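Local coordinates for pyruvate kinase (Cryptosporidium parvum, PDB 4DRS) that catalyses the last step of glycolysis, transferring the phosphoryl group of phosphoenolpyruvate to ADP to give pyruvate and ATP, at the interface of chains A and B. Numbering follows the deposited sequence. Chains: chain A/B, Pyruvate kinase.

The interface of chains A and B. Residues chain A 311, 350; chain B 25, 311, 350, 353.
Helices 306-320 and 342-354 of chain A meet the same two helices of chain B across a two-fold axis, and helix 24-31 of chain B packs alongside. Helices 306-320 and 342-354 belong to the barrel domain of the pyruvate kinase family, and the patch is part of a subunit interface in the deposited tetramer, the usual assembly of this enzyme. At the centre A:Asn350 and B:Asn350 approach from opposite directions and stack their side-chain amides face to face: the planes are 14° apart and A:Asn350 CG lies 3.4 Å from B:Asn350 CG. Each amide oxygen then accepts a hydrogen bond from the partner's lysine. A:Lys311 NZ donates to B:Asn350 OD1 at 3.0 Å, in the carbonyl plane and on a lone pair, with a C=O...N angle of 136°. Its twin, B:Lys311 NZ to A:Asn350 OD1, is also 3.0 Å long and meets a lone pair with nearly the same geometry. Both lysines run extended as far as CE and bend only at the last torsion (chi4 -64° in A:Lys311), which turns the terminal amine NZ toward the oxygen. The amide nitrogens are engaged through water: B:Asn350 ND2 contacts water 1 at 3.0 Å, nearly straight at the hydrogen, and this water also reaches A:Lys311 NZ. Water 2 joins A:Asn350 ND2 to B:Lys311 NZ in the same way. The lysine at OD1 and the water at ND2 support the modelled amide orientation and would be expected to hold it. Apolar packing supports the A:Lys311 stem: B:Leu353 CD1 touches its CE at 3.7 Å, while the B:Thr25 methyl CG2 lies 4.1 Å from its CD, the two side chains crossing at about a right angle.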
loop_
_atom_site.group_PDB
_atom_site.type_symbol
_atom_site.label_atom_id
_atom_site.label_comp_id
_atom_site.label_asym_id
_atom_site.label_seq_id
_atom_site.Cartn_x
_atom_site.Cartn_y
_atom_site.Cartn_z
ATOM N N LYS A 311 16.476 13.925 -13.575
ATOM C CA LYS A 311 15.636 13.189 -12.627
ATOM C C LYS A 311 15.913 11.691 -12.701
ATOM O O LYS A 311 16.068 11.032 -11.673
ATOM C CB LYS A 311 14.145 13.466 -12.869
ATOM C CG LYS A 311 13.651 14.810 -12.352
ATOM C CD LYS A 311 12.137 14.938 -12.522
ATOM C CE LYS A 311 11.599 16.268 -12.003
ATOM N NZ LYS A 311 11.767 16.460 -10.531
ATOM N N ASN A 350 14.236 21.214 -5.491
ATOM C CA ASN A 350 13.773 20.056 -6.244
ATOM C C ASN A 350 14.879 19.054 -6.572
ATOM O O ASN A 350 14.605 17.863 -6.715
ATOM C CB ASN A 350 13.000 20.482 -7.494
ATOM C CG ASN A 350 11.615 21.005 -7.164
ATOM O OD1 ASN A 350 10.778 20.284 -6.622
ATOM N ND2 ASN A 350 11.366 22.264 -7.485
ATOM N N THR B 25 10.097 8.782 -15.208
ATOM C CA THR B 25 11.110 9.718 -15.699
ATOM C C THR B 25 12.172 8.998 -16.532
ATOM O O THR B 25 12.726 9.572 -17.471
ATOM C CB THR B 25 11.798 10.498 -14.553
ATOM O OG1 THR B 25 12.520 9.589 -13.710
ATOM C CG2 THR B 25 10.775 11.271 -13.719
ATOM N N LYS B 311 4.306 24.590 -2.574
ATOM C CA LYS B 311 3.999 23.162 -2.679
ATOM C C LYS B 311 2.775 22.792 -1.850
ATOM O O LYS B 311 1.920 22.031 -2.299
ATOM C CB LYS B 311 5.202 22.304 -2.279
ATOM C CG LYS B 311 6.302 22.267 -3.328
ATOM C CD LYS B 311 7.476 21.412 -2.879
ATOM C CE LYS B 311 8.605 21.448 -3.899
ATOM N NZ LYS B 311 8.209 20.904 -5.235
ATOM N N ASN B 350 8.538 21.340 -12.462
ATOM C CA ASN B 350 8.200 20.914 -11.120
ATOM C C ASN B 350 6.867 21.468 -10.621
ATOM O O ASN B 350 6.203 20.831 -9.808
ATOM C CB ASN B 350 9.349 21.184 -10.155
ATOM C CG ASN B 350 10.465 20.173 -10.307
ATOM O OD1 ASN B 350 10.247 18.971 -10.159
ATOM N ND2 ASN B 350 11.663 20.649 -10.622
ATOM N N LEU B 353 4.486 19.002 -11.976
ATOM C CA LEU B 353 4.584 17.787 -11.171
ATOM C C LEU B 353 4.062 17.974 -9.739
ATOM O O LEU B 353 3.601 17.012 -9.129
ATOM C CB LEU B 353 6.008 17.226 -11.190
ATOM C CG LEU B 353 6.501 16.698 -12.550
ATOM C CD1 LEU B 353 7.965 16.302 -12.476
ATOM C CD2 LEU B 353 5.664 15.523 -13.045
HETATM O O HOH W 1 13.988 18.735 -10.746
HETATM O O HOH W 2 8.527 23.105 -6.888
#